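PDB 5A7Z: tRNA (adenine(9)-N1)-methyltransferase from Sulfolobus acidocaldarius, which catalyses the transfer of a methyl group from S-adenosyl-L-methionine to N1 of adenosine 9 in tRNA. Local coordinates for residues A[30-35]-A[76-81]; A[60-65]-A[91-96]; A[109-114]-A[147-152]; A[184-189]-A[225-230]. All coordinates share one frame; numbering follows the deposited sequence.

Contact 1 of 4, residues A[30-35]-A[76-81]; sequences KLRELG and HGIKLI
L31 and I78 both turn their gamma branch back beside their own backbone N, with L31 CG at chi1 -66° and I78 CG1 at chi1 -44°, and these settings bring a helix side chain and a strand side chain together at about a right angle. I78 CD1 reaches L31 CB at 4.0 Å, while L31 CD1 lies 4.1 Å from I78 CG1, so the end of each side chain rests on the stem of the other. One residue further along helix 22-33, R32 sends an extended chain past I78 toward the turn that precedes strand 78-82. Its guanidinium faces the backbone there: the H76 carbonyl oxygen sits over one face of the group, and R32 NH2 comes within 2.5 Å of H76 O at an angle too poor for a hydrogen bond, so the placing of this exposed arginine is doubtful. L48 of helix 48-57 touches both L31 and I78 and adds a third apolar side to the pair. The contact is a plain helix-on-sheet packing in the N-terminal part of the chain. Its chemistry implies that the hold of this helix end on the strand is chiefly apolar, since no hydrogen bond crosses it.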
loop_
_atom_site.group_PDB
_atom_site.type_symbol
_atom_site.label_atom_id
_atom_site.label_comp_id
_atom_site.label_asym_id
_atom_site.label_seq_id
_atom_site.Cartn_x
_atom_site.Cartn_y
_atom_site.Cartn_z
ATOM N N LYS A 30 19.125 -3.519 -3.882
ATOM C CA LYS A 30 19.987 -2.520 -4.414
ATOM C C LYS A 30 21.172 -2.314 -3.491
ATOM O O LYS A 30 22.322 -2.162 -3.944
ATOM C CB LYS A 30 19.213 -1.235 -4.593
ATOM C CG LYS A 30 20.045 -0.097 -5.118
ATOM C CD LYS A 30 20.694 -0.449 -6.439
ATOM C CE LYS A 30 21.538 0.700 -6.943
ATOM N NZ LYS A 30 21.725 0.541 -8.399
ATOM N N LEU A 31 20.902 -2.257 -2.195
ATOM C CA LEU A 31 21.959 -2.023 -1.221
ATOM C C LEU A 31 22.983 -3.161 -1.237
ATOM O O LEU A 31 24.195 -2.915 -1.172
ATOM C CB LEU A 31 21.378 -1.863 0.186
ATOM C CG LEU A 31 20.512 -0.623 0.390
ATOM C CD1 LEU A 31 19.578 -0.803 1.572
ATOM C CD2 LEU A 31 21.352 0.636 0.552
ATOM N N ARG A 32 22.488 -4.387 -1.332
ATOM C CA ARG A 32 23.326 -5.570 -1.514
ATOM C C ARG A 32 24.201 -5.514 -2.778
ATOM O O ARG A 32 25.339 -5.894 -2.740
ATOM C CB ARG A 32 22.466 -6.796 -1.654
ATOM C CG ARG A 32 21.851 -7.321 -0.389
ATOM C CD ARG A 32 21.170 -8.645 -0.722
ATOM N NE ARG A 32 20.182 -9.025 0.267
ATOM C CZ ARG A 32 20.479 -9.437 1.496
ATOM N NH1 ARG A 32 21.744 -9.506 1.895
ATOM N NH2 ARG A 32 19.508 -9.786 2.330
ATOM N N GLU A 33 23.613 -5.157 -3.901
ATOM C CA GLU A 33 24.364 -4.892 -5.128
ATOM C C GLU A 33 25.547 -4.007 -4.842
ATOM O O GLU A 33 26.653 -4.295 -5.254
ATOM C CB GLU A 33 23.486 -4.184 -6.149
ATOM C CG GLU A 33 22.628 -5.081 -7.019
ATOM C CD GLU A 33 21.921 -4.303 -8.153
ATOM O OE1 GLU A 33 22.494 -3.297 -8.641
ATOM O OE2 GLU A 33 20.787 -4.680 -8.539
ATOM N N LEU A 34 25.293 -2.924 -4.111
ATOM C CA LEU A 34 26.331 -1.944 -3.734
ATOM C C LEU A 34 27.249 -2.364 -2.606
ATOM O O LEU A 34 28.072 -1.580 -2.175
ATOM C CB LEU A 34 25.674 -0.623 -3.338
ATOM C CG LEU A 34 24.815 0.024 -4.420
ATOM C CD1 LEU A 34 24.053 1.224 -3.859
ATOM C CD2 LEU A 34 25.698 0.440 -5.604
ATOM N N GLY A 35 27.058 -3.561 -2.063
ATOM C CA GLY A 35 27.881 -4.048 -0.954
ATOM C C GLY A 35 27.607 -3.377 0.388
ATOM O O GLY A 35 28.433 -3.448 1.290
ATOM N N HIS A 76 15.937 -7.562 5.748
ATOM C CA HIS A 76 16.446 -8.173 4.557
ATOM C C HIS A 76 17.964 -8.148 4.584
ATOM O O HIS A 76 18.592 -7.816 3.619
ATOM C CB HIS A 76 15.933 -7.447 3.330
ATOM C CG HIS A 76 14.526 -7.755 2.976
ATOM N ND1 HIS A 76 13.463 -7.300 3.707
ATOM C CD2 HIS A 76 14.004 -8.461 1.956
ATOM C CE1 HIS A 76 12.345 -7.721 3.163
ATOM N NE2 HIS A 76 12.648 -8.418 2.090
ATOM N N GLY A 77 18.534 -8.479 5.733
ATOM C CA GLY A 77 19.977 -8.593 5.916
ATOM C C GLY A 77 20.723 -7.273 6.010
ATOM O O GLY A 77 21.942 -7.263 6.060
ATOM N N ILE A 78 20.008 -6.149 5.981
ATOM C CA ILE A 78 20.665 -4.861 6.137
ATOM C C ILE A 78 20.521 -4.473 7.576
ATOM O O ILE A 78 19.418 -4.389 8.070
ATOM C CB ILE A 78 20.031 -3.757 5.270
ATOM C CG1 ILE A 78 19.725 -4.244 3.829
ATOM C CG2 ILE A 78 20.927 -2.542 5.284
ATOM C CD1 ILE A 78 20.957 -4.690 3.041
ATOM N N LYS A 79 21.639 -4.250 8.255
ATOM C CA LYS A 79 21.610 -3.758 9.618
ATOM C C LYS A 79 21.299 -2.266 9.678
ATOM O O LYS A 79 21.971 -1.436 9.009
ATOM C CB LYS A 79 22.958 -4.001 10.290
ATOM C CG LYS A 79 23.343 -5.461 10.451
ATOM C CD LYS A 79 24.659 -5.539 11.215
ATOM C CE LYS A 79 25.298 -6.911 11.159
ATOM N NZ LYS A 79 26.300 -7.097 12.255
ATOM N N LEU A 80 20.306 -1.912 10.498
ATOM C CA LEU A 80 19.947 -0.505 10.703
ATOM C C LEU A 80 20.340 -0.120 12.083
ATOM O O LEU A 80 19.912 -0.758 13.056
ATOM C CB LEU A 80 18.447 -0.282 10.510
ATOM C CG LEU A 80 17.876 -0.795 9.175
ATOM C CD1 LEU A 80 16.387 -0.536 9.037
ATOM C CD2 LEU A 80 18.621 -0.178 7.983
ATOM N N ILE A 81 21.249 0.840 12.181
ATOM C CA ILE A 81 21.870 1.143 13.441
ATOM C C ILE A 81 21.714 2.571 13.796
ATOM O O ILE A 81 21.534 3.426 12.937
ATOM C CB ILE A 81 23.379 0.823 13.461
ATOM C CG1 ILE A 81 24.166 1.770 12.553
ATOM C CG2 ILE A 81 23.619 -0.614 13.092
ATOM C CD1 ILE A 81 25.649 1.539 12.599
#

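Contact 2 of 4, residues A[60-65]-A[91-96]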
loop_
_atom_site.group_PDB
_atom_site.type_symbol
_atom_site.label_atom_id
_atom_site.label_comp_id
_atom_site.label_asym_id
_atom_site.label_seq_id
_atom_site.Cartn_x
_atom_site.Cartn_y
_atom_site.Cartn_z
ATOM N N TYR A 60 15.846 12.563 1.074
ATOM C CA TYR A 60 16.826 11.861 1.891
ATOM C C TYR A 60 17.708 10.985 1.002
ATOM O O TYR A 60 17.290 10.535 -0.038
ATOM C CB TYR A 60 16.107 10.981 2.927
ATOM C CG TYR A 60 15.550 11.757 4.091
ATOM C CD1 TYR A 60 14.434 12.549 3.951
ATOM C CD2 TYR A 60 16.156 11.695 5.323
ATOM C CE1 TYR A 60 13.940 13.261 5.009
ATOM C CE2 TYR A 60 15.677 12.399 6.394
ATOM C CZ TYR A 60 14.560 13.177 6.237
ATOM O OH TYR A 60 14.094 13.855 7.319
ATOM N N GLY A 61 18.920 10.707 1.439
ATOM C CA GLY A 61 19.693 9.669 0.806
ATOM C C GLY A 61 20.812 9.241 1.703
ATOM O O GLY A 61 20.786 9.494 2.907
ATOM N N LEU A 62 21.815 8.627 1.107
ATOM C CA LEU A 62 22.944 8.096 1.828
ATOM C C LEU A 62 24.145 9.039 1.771
ATOM O O LEU A 62 24.448 9.634 0.722
ATOM C CB LEU A 62 23.345 6.744 1.223
ATOM C CG LEU A 62 22.312 5.603 1.348
ATOM C CD1 LEU A 62 22.854 4.316 0.737
ATOM C CD2 LEU A 62 21.910 5.372 2.809
ATOM N N VAL A 63 24.827 9.153 2.899
ATOM C CA VAL A 63 26.079 9.840 2.980
ATOM C C VAL A 63 27.178 8.863 3.432
ATOM O O VAL A 63 26.977 8.055 4.334
ATOM C CB VAL A 63 25.950 11.001 3.966
ATOM C CG1 VAL A 63 27.302 11.596 4.290
ATOM C CG2 VAL A 63 24.992 12.043 3.401
ATOM N N GLU A 64 28.304 8.899 2.744
ATOM C CA GLU A 64 29.391 8.025 3.034
ATOM C C GLU A 64 30.173 8.562 4.194
ATOM O O GLU A 64 30.654 9.666 4.153
ATOM C CB GLU A 64 30.278 7.897 1.818
ATOM C CG GLU A 64 31.179 6.687 1.844
ATOM C CD GLU A 64 32.247 6.774 0.774
ATOM O OE1 GLU A 64 32.012 7.437 -0.253
ATOM O OE2 GLU A 64 33.324 6.213 0.979
ATOM N N GLU A 65 30.223 7.796 5.247
ATOM C CA GLU A 65 30.790 8.225 6.489
ATOM C C GLU A 65 30.743 7.121 7.517
ATOM O O GLU A 65 29.863 6.306 7.554
ATOM C CB GLU A 65 30.121 9.505 6.997
ATOM C CG GLU A 65 28.735 9.344 7.559
ATOM C CD GLU A 65 28.350 10.457 8.497
ATOM O OE1 GLU A 65 29.046 11.447 8.580
ATOM O OE2 GLU A 65 27.351 10.342 9.158
ATOM N N TYR A 91 27.714 4.113 5.701
ATOM C CA TYR A 91 26.717 4.949 5.042
ATOM C C TYR A 91 25.693 5.377 6.074
ATOM O O TYR A 91 25.224 4.553 6.895
ATOM C CB TYR A 91 26.059 4.191 3.893
ATOM C CG TYR A 91 27.010 3.965 2.749
ATOM C CD1 TYR A 91 27.254 4.961 1.827
ATOM C CD2 TYR A 91 27.749 2.788 2.655
ATOM C CE1 TYR A 91 28.175 4.789 0.794
ATOM C CE2 TYR A 91 28.631 2.581 1.609
ATOM C CZ TYR A 91 28.857 3.588 0.696
ATOM O OH TYR A 91 29.802 3.421 -0.300
ATOM N N THR A 92 25.387 6.672 6.060
ATOM C CA THR A 92 24.425 7.258 6.957
ATOM C C THR A 92 23.231 7.771 6.163
ATOM O O THR A 92 23.400 8.416 5.117
ATOM C CB THR A 92 25.049 8.422 7.743
ATOM O OG1 THR A 92 26.095 7.939 8.598
ATOM C CG2 THR A 92 24.004 9.082 8.597
ATOM N N PHE A 93 22.028 7.453 6.627
ATOM C CA PHE A 93 20.826 7.862 5.928
ATOM C C PHE A 93 20.446 9.249 6.407
ATOM O O PHE A 93 20.173 9.435 7.575
ATOM C CB PHE A 93 19.667 6.891 6.226
ATOM C CG PHE A 93 18.417 7.180 5.447
ATOM C CD1 PHE A 93 18.272 6.712 4.176
ATOM C CD2 PHE A 93 17.390 7.927 6.000
ATOM C CE1 PHE A 93 17.147 6.995 3.440
ATOM C CE2 PHE A 93 16.262 8.214 5.270
ATOM C CZ PHE A 93 16.128 7.706 4.002
ATOM N N ARG A 94 20.370 10.211 5.509
ATOM C CA ARG A 94 19.854 11.512 5.906
ATOM C C ARG A 94 19.527 12.504 4.821
ATOM O O ARG A 94 19.829 12.306 3.644
ATOM C CB ARG A 94 20.824 12.166 6.866
ATOM C CG ARG A 94 22.067 12.757 6.236
ATOM C CD ARG A 94 22.649 13.766 7.205
ATOM N NE ARG A 94 24.073 13.831 7.080
ATOM C CZ ARG A 94 24.942 13.238 7.892
ATOM N NH1 ARG A 94 24.545 12.525 8.933
ATOM N NH2 ARG A 94 26.229 13.367 7.649
ATOM N N LYS A 95 19.013 13.633 5.287
ATOM C CA LYS A 95 18.502 14.694 4.457
ATOM C C LYS A 95 19.615 15.183 3.541
ATOM O O LYS A 95 20.715 15.386 3.997
ATOM C CB LYS A 95 18.001 15.827 5.400
ATOM C CG LYS A 95 17.262 16.996 4.741
ATOM C CD LYS A 95 16.331 16.544 3.638
ATOM C CE LYS A 95 15.080 17.395 3.568
ATOM N NZ LYS A 95 14.083 16.941 4.580
ATOM N N GLY A 96 19.332 15.332 2.248
ATOM C CA GLY A 96 20.330 15.838 1.291
ATOM C C GLY A 96 21.355 14.812 0.852
ATOM O O GLY A 96 22.254 15.130 0.096
HETATM O O HOH W 1 27.354 5.468 8.827
#
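Y60-E65 and Y91-K95 pair as antiparallel strands whose short axes run at 146°, with G61-R94 and V63-T92 as the hydrogen-bonded pairs. R94 N lies 2.7 Å from G61 O, and G61 N returns a bond to R94 O. On the face carrying L62 and F93, L62 CD2 meets the F93 ring at its edge. F93 has CG opposite its backbone N (chi1 -175°), a setting that carries the ring along the strand toward Y60: F93 CZ touches Y60 CB at 3.4 Å, and the two rings lie nearly parallel, 11° between planes, yet slid so far apart that they barely overlap. K95 CA sits over one face of the Y60 ring, toward its edge atoms. Beyond L62, the E64 chain runs beside the Y91 ring, E64 CG lying 3.7 Å from Y91 CE1.

The face carrying V63, T92 and R94 is mixed: V63 CB lies over one face of the R94 guanidinium, and polar groups gather beside it. T92 OG1 donates to E65 OE2 at 2.8 Å, meeting the anti lone pair of that carboxylate oxygen, and accepts from a water that also donates to E65 O. E65 OE1 forms a salt bridge with R94 NH2 at 3.5 Å, near the guanidinium plane, although carboxylate and guanidinium stand almost perpendicular. R67 NH1 forms a second salt bridge, to E65 OE2. A glutamine in place of E65 would probably leave R94 and R67 without their shared negative charge. The antiparallel pair thus sets a largely aromatic and aliphatic face, with E64 at its end, against one where a single carboxylate ties together a hydroxyl and two arginines.

Contact 3 of 4, residues A[109-114]-A[147-152]; sequences KMVIDL and NLTVVG
Hydrogen bonds between M110-L114 and N147-V151 form the regular ladder of two parallel strands, their short axes only 20° apart. Amides and carbonyls alternate across it: M110 N donates to N147 O, T149 N to M110 O at 2.9 Å, I112 N to T149 O at 2.7 Å and V151 N to I112 O. L114 N closes the ladder on V151 O.

Apolar contacts occupy both faces. On the face of M110 (a selenomethionine), I112, L148 and V150, L148 CD1 reaches across to I112 CG1 at 4.0 Å, helped by a chi1 of -179° that swings CG away from its own backbone N. L114 CD1 meets V150 CG1 at 3.9 Å. On the other face V151 CG1 lies 4.0 Å from V111 CG1 and also packs against the D113 side chain.

Polar side chains look elsewhere: D113 accepts from the backbone N atoms of G115, A212 and T213, K109 pairs with D173, and N147 ND2 binds P108 O.

The two strands form a beta-alpha-beta crossover with helix 122-142, whose V132 and I139 pack on the I112 and L148 side. Strand 196-202 flanks 109-113, and strand 162-164 flanks 148-151, placing the pair inside the mainly parallel sheet of the SPOUT methyltransferase domain.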
loop_
_atom_site.group_PDB
_atom_site.type_symbol
_atom_site.label_atom_id
_atom_site.label_comp_id
_atom_site.label_asym_id
_atom_site.label_seq_id
_atom_site.Cartn_x
_atom_site.Cartn_y
_atom_site.Cartn_z
ATOM N N LYS A 109 -1.503 -3.734 -6.480
ATOM C CA LYS A 109 -2.198 -2.516 -6.894
ATOM C C LYS A 109 -3.449 -2.348 -6.106
ATOM O O LYS A 109 -4.249 -3.259 -6.024
ATOM C CB LYS A 109 -2.571 -2.593 -8.358
ATOM C CG LYS A 109 -1.383 -2.566 -9.270
ATOM C CD LYS A 109 -1.840 -2.653 -10.699
ATOM C CE LYS A 109 -0.663 -2.570 -11.651
ATOM N NZ LYS A 109 -1.004 -3.189 -12.969
HETATM N N MSE A 110 -3.631 -1.162 -5.562
HETATM C CA MSE A 110 -4.816 -0.807 -4.830
HETATM C C MSE A 110 -5.547 0.219 -5.683
HETATM O O MSE A 110 -5.013 1.279 -5.986
HETATM C CB MSE A 110 -4.390 -0.197 -3.477
HETATM C CG MSE A 110 -3.298 -1.030 -2.768
HETATM SE SE MSE A 110 -4.087 -2.714 -2.051
HETATM C CE MSE A 110 -2.680 -3.909 -2.635
ATOM N N VAL A 111 -6.773 -0.091 -6.060
ATOM C CA VAL A 111 -7.517 0.726 -7.021
ATOM C C VAL A 111 -8.740 1.249 -6.345
ATOM O O VAL A 111 -9.536 0.462 -5.799
ATOM C CB VAL A 111 -7.915 -0.117 -8.233
ATOM C CG1 VAL A 111 -8.768 0.676 -9.178
ATOM C CG2 VAL A 111 -6.661 -0.623 -8.944
ATOM N N ILE A 112 -8.851 2.566 -6.271
ATOM C CA ILE A 112 -10.076 3.200 -5.793
ATOM C C ILE A 112 -10.928 3.582 -6.994
ATOM O O ILE A 112 -10.529 4.423 -7.823
ATOM C CB ILE A 112 -9.802 4.465 -4.953
ATOM C CG1 ILE A 112 -8.732 4.182 -3.877
ATOM C CG2 ILE A 112 -11.092 4.971 -4.307
ATOM C CD1 ILE A 112 -9.041 2.977 -3.046
ATOM N N ASP A 113 -12.104 2.965 -7.079
ATOM C CA ASP A 113 -12.986 3.150 -8.241
ATOM C C ASP A 113 -14.012 4.236 -7.954
ATOM O O ASP A 113 -15.016 4.010 -7.288
ATOM C CB ASP A 113 -13.670 1.838 -8.594
ATOM C CG ASP A 113 -14.419 1.887 -9.938
ATOM O OD1 ASP A 113 -14.756 3.005 -10.455
ATOM O OD2 ASP A 113 -14.697 0.778 -10.465
ATOM N N LEU A 114 -13.754 5.416 -8.485
ATOM C CA LEU A 114 -14.647 6.541 -8.294
ATOM C C LEU A 114 -15.493 6.836 -9.538
ATOM O O LEU A 114 -16.037 7.914 -9.663
ATOM C CB LEU A 114 -13.832 7.778 -7.919
ATOM C CG LEU A 114 -13.178 7.784 -6.527
ATOM C CD1 LEU A 114 -12.677 9.188 -6.209
ATOM C CD2 LEU A 114 -14.117 7.284 -5.431
ATOM N N ASN A 147 1.576 2.647 -6.076
ATOM C CA ASN A 147 0.794 1.439 -5.928
ATOM C C ASN A 147 -0.659 1.765 -5.704
ATOM O O ASN A 147 -1.446 0.917 -5.511
ATOM C CB ASN A 147 1.301 0.600 -4.765
ATOM C CG ASN A 147 2.661 -0.009 -5.009
ATOM O OD1 ASN A 147 3.645 0.482 -4.554
ATOM N ND2 ASN A 147 2.697 -1.077 -5.713
ATOM N N LEU A 148 -0.989 3.025 -5.714
ATOM C CA LEU A 148 -2.330 3.473 -5.552
ATOM C C LEU A 148 -2.786 4.062 -6.873
ATOM O O LEU A 148 -2.066 4.860 -7.493
ATOM C CB LEU A 148 -2.400 4.536 -4.455
ATOM C CG LEU A 148 -3.777 5.099 -4.131
ATOM C CD1 LEU A 148 -4.725 4.017 -3.597
ATOM C CD2 LEU A 148 -3.603 6.214 -3.081
ATOM N N THR A 149 -3.977 3.649 -7.289
ATOM C CA THR A 149 -4.627 4.153 -8.483
ATOM C C THR A 149 -6.031 4.608 -8.104
ATOM O O THR A 149 -6.772 3.878 -7.379
ATOM C CB THR A 149 -4.710 3.053 -9.559
ATOM O OG1 THR A 149 -3.434 2.895 -10.166
ATOM C CG2 THR A 149 -5.700 3.400 -10.638
ATOM N N VAL A 150 -6.369 5.820 -8.527
ATOM C CA VAL A 150 -7.733 6.344 -8.421
ATOM C C VAL A 150 -8.325 6.473 -9.786
ATOM O O VAL A 150 -7.708 7.056 -10.732
ATOM C CB VAL A 150 -7.798 7.732 -7.769
ATOM C CG1 VAL A 150 -9.244 8.197 -7.649
ATOM C CG2 VAL A 150 -7.129 7.702 -6.417
ATOM N N VAL A 151 -9.462 5.859 -9.953
ATOM C CA VAL A 151 -10.056 5.825 -11.247
ATOM C C VAL A 151 -11.458 6.339 -11.253
ATOM O O VAL A 151 -12.254 6.024 -10.418
ATOM C CB VAL A 151 -9.980 4.427 -11.860
ATOM C CG1 VAL A 151 -10.895 3.495 -11.128
ATOM C CG2 VAL A 151 -10.364 4.477 -13.313
ATOM N N GLY A 152 -11.742 7.171 -12.221
ATOM C CA GLY A 152 -13.102 7.609 -12.388
ATOM C C GLY A 152 -13.192 9.052 -12.709
ATOM O O GLY A 152 -14.218 9.495 -13.126
#

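Contact 4 of 4, residues A[184-189]-A[225-230]; sequences VVATDQ and PRVKIQ
V184 and V185 pair with V227 and K228 in a short parallel beta ladder of the SPOUT methyltransferase domain, with strand 184-185 lying beside strand 226-228. Three backbone donors are satisfied across it. V184 N reaches R226 O at 3.2 Å, K228 N gives a shorter bond of 2.7 Å to V184 O, and A186 N meets K228 O, also at 2.7 Å. Where direct pairing stops, a water bridges the segments, accepting from Q230 N at 2.6 Å and lying in donating position to A186 O, although it has other acceptors nearby.

The R226 guanidinium turns away from this ladder to D210 and D179, and T187 OG1 caps the following helix through I190 N. On the other edge of strand 226-228, the V227 backbone bonds to I177 and D179.

Apolar groups fill in around these bonds. V185 CG2 lies 3.6 Å from K228 CE and is crossed at about a right angle by Q230, whose OE1 is 3.5 Å from the same methyl. Removing both methyls with an alanine at V185 would probably deprive the K228 and Q230 chains of their shared apolar neighbour and let them turn more freely. On the opposite face V184 CB meets V227 CG2. L259 of helix 259-265 touches A186. With V227 CG1 trans to its amide N (chi1 156°), that methyl comes within 3.3 Å of A186 CB, tighter than ordinary carbon contact.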
loop_
_atom_site.group_PDB
_atom_site.type_symbol
_atom_site.label_atom_id
_atom_site.label_comp_id
_atom_site.label_asym_id
_atom_site.label_seq_id
_atom_site.Cartn_x
_atom_site.Cartn_y
_atom_site.Cartn_z
ATOM N N VAL A 184 -18.200 -14.237 -2.255
ATOM C CA VAL A 184 -17.019 -14.876 -1.700
ATOM C C VAL A 184 -16.670 -14.190 -0.379
ATOM O O VAL A 184 -16.697 -12.964 -0.283
ATOM C CB VAL A 184 -15.801 -14.736 -2.655
ATOM C CG1 VAL A 184 -14.597 -15.477 -2.091
ATOM C CG2 VAL A 184 -16.139 -15.226 -4.065
ATOM N N VAL A 185 -16.324 -14.979 0.628
ATOM C CA VAL A 185 -15.874 -14.436 1.904
ATOM C C VAL A 185 -14.355 -14.336 1.876
ATOM O O VAL A 185 -13.688 -15.273 1.492
ATOM C CB VAL A 185 -16.314 -15.331 3.093
ATOM C CG1 VAL A 185 -15.523 -14.988 4.365
ATOM C CG2 VAL A 185 -17.823 -15.192 3.336
ATOM N N ALA A 186 -13.810 -13.196 2.276
ATOM C CA ALA A 186 -12.376 -13.026 2.215
ATOM C C ALA A 186 -11.685 -13.938 3.236
ATOM O O ALA A 186 -12.107 -14.045 4.382
ATOM C CB ALA A 186 -12.000 -11.575 2.451
ATOM N N THR A 187 -10.626 -14.594 2.793
ATOM C CA THR A 187 -9.735 -15.309 3.676
ATOM C C THR A 187 -8.343 -14.742 3.487
ATOM O O THR A 187 -8.088 -13.970 2.551
ATOM C CB THR A 187 -9.663 -16.786 3.307
ATOM O OG1 THR A 187 -9.101 -16.899 2.010
ATOM C CG2 THR A 187 -11.027 -17.435 3.313
ATOM N N ASP A 188 -7.440 -15.140 4.366
ATOM C CA ASP A 188 -6.051 -14.723 4.286
ATOM C C ASP A 188 -5.490 -15.057 2.911
ATOM O O ASP A 188 -4.841 -14.230 2.272
ATOM C CB ASP A 188 -5.215 -15.390 5.407
ATOM C CG ASP A 188 -5.415 -14.711 6.783
ATOM O OD1 ASP A 188 -4.908 -13.579 6.954
ATOM O OD2 ASP A 188 -6.082 -15.301 7.688
ATOM N N GLN A 189 -5.773 -16.255 2.431
ATOM C CA GLN A 189 -5.126 -16.714 1.224
ATOM C C GLN A 189 -5.769 -16.102 -0.012
ATOM O O GLN A 189 -5.057 -15.731 -0.954
ATOM C CB GLN A 189 -5.081 -18.250 1.166
ATOM C CG GLN A 189 -4.149 -18.889 2.225
ATOM C CD GLN A 189 -2.797 -18.165 2.386
ATOM O OE1 GLN A 189 -2.571 -17.421 3.366
ATOM N NE2 GLN A 189 -1.898 -18.367 1.420
ATOM N N PRO A 225 -13.903 -11.719 -9.179
ATOM C CA PRO A 225 -14.533 -12.190 -7.956
ATOM C C PRO A 225 -14.862 -11.049 -7.041
ATOM O O PRO A 225 -14.166 -10.044 -7.040
ATOM C CB PRO A 225 -13.476 -13.102 -7.317
ATOM C CG PRO A 225 -12.297 -13.125 -8.240
ATOM C CD PRO A 225 -12.670 -12.449 -9.511
ATOM N N ARG A 226 -15.937 -11.205 -6.281
ATOM C CA ARG A 226 -16.429 -10.173 -5.404
ATOM C C ARG A 226 -16.361 -10.692 -3.989
ATOM O O ARG A 226 -17.077 -11.637 -3.640
ATOM C CB ARG A 226 -17.888 -9.850 -5.717
ATOM C CG ARG A 226 -18.159 -9.313 -7.105
ATOM C CD ARG A 226 -19.215 -8.210 -7.090
ATOM N NE ARG A 226 -18.917 -7.240 -8.133
ATOM C CZ ARG A 226 -18.827 -5.927 -7.975
ATOM N NH1 ARG A 226 -19.056 -5.340 -6.799
ATOM N NH2 ARG A 226 -18.511 -5.190 -9.029
ATOM N N VAL A 227 -15.609 -9.993 -3.148
ATOM C CA VAL A 227 -15.121 -10.556 -1.920
ATOM C C VAL A 227 -15.611 -9.708 -0.751
ATOM O O VAL A 227 -15.410 -8.497 -0.726
ATOM C CB VAL A 227 -13.594 -10.651 -1.979
ATOM C CG1 VAL A 227 -12.972 -10.662 -0.599
ATOM C CG2 VAL A 227 -13.204 -11.895 -2.753
ATOM N N LYS A 228 -16.343 -10.339 0.172
ATOM C CA LYS A 228 -16.791 -9.647 1.380
ATOM C C LYS A 228 -15.880 -9.978 2.564
ATOM O O LYS A 228 -15.548 -11.139 2.824
ATOM C CB LYS A 228 -18.248 -9.981 1.720
ATOM C CG LYS A 228 -18.576 -11.457 1.697
ATOM C CD LYS A 228 -19.977 -11.719 2.207
ATOM C CE LYS A 228 -20.426 -13.121 1.835
ATOM N NZ LYS A 228 -21.780 -13.422 2.389
ATOM N N ILE A 229 -15.451 -8.940 3.253
ATOM C CA ILE A 229 -14.620 -9.096 4.415
ATOM C C ILE A 229 -15.516 -9.230 5.645
ATOM O O ILE A 229 -16.321 -8.360 5.898
ATOM C CB ILE A 229 -13.704 -7.885 4.586
ATOM C CG1 ILE A 229 -12.618 -7.910 3.506
ATOM C CG2 ILE A 229 -13.102 -7.883 5.988
ATOM C CD1 ILE A 229 -11.731 -6.679 3.503
ATOM N N GLN A 230 -15.375 -10.341 6.375
ATOM C CA GLN A 230 -16.176 -10.616 7.596
ATOM C C GLN A 230 -15.303 -10.819 8.836
ATOM O O GLN A 230 -14.182 -11.310 8.754
ATOM C CB GLN A 230 -17.008 -11.877 7.419
ATOM C CG GLN A 230 -17.839 -11.913 6.162
ATOM C CD GLN A 230 -18.829 -13.046 6.191
ATOM O OE1 GLN A 230 -18.504 -14.150 6.631
ATOM N NE2 GLN A 230 -20.039 -12.789 5.730
HETATM O O HOH W 2 -13.832 -12.325 5.598
#

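How the contacts relate
The four contacts illustrate how a chain can divide its long-range pairing between two sheets. Contacts 1 and 2 come first; their segments alternate along the sequence, and both reach the N-terminal mixed sheet, through strand 78-82 in contact 1 and strands 60-75 and 91-95 in contact 2. Their centres are 14 Å apart, with L31 packing on L62. Contacts 3 and 4 follow in series within the methyltransferase sheet, their centres 19 Å apart and nearest atoms about 7 Å apart. The centres of contacts 2 and 4 are 43 Å apart, on opposite sides of the chain's centre. Strand 91-95 precedes strand 109-113, so the chain passes there from an N-terminal module to the SPOUT methyltransferase domain.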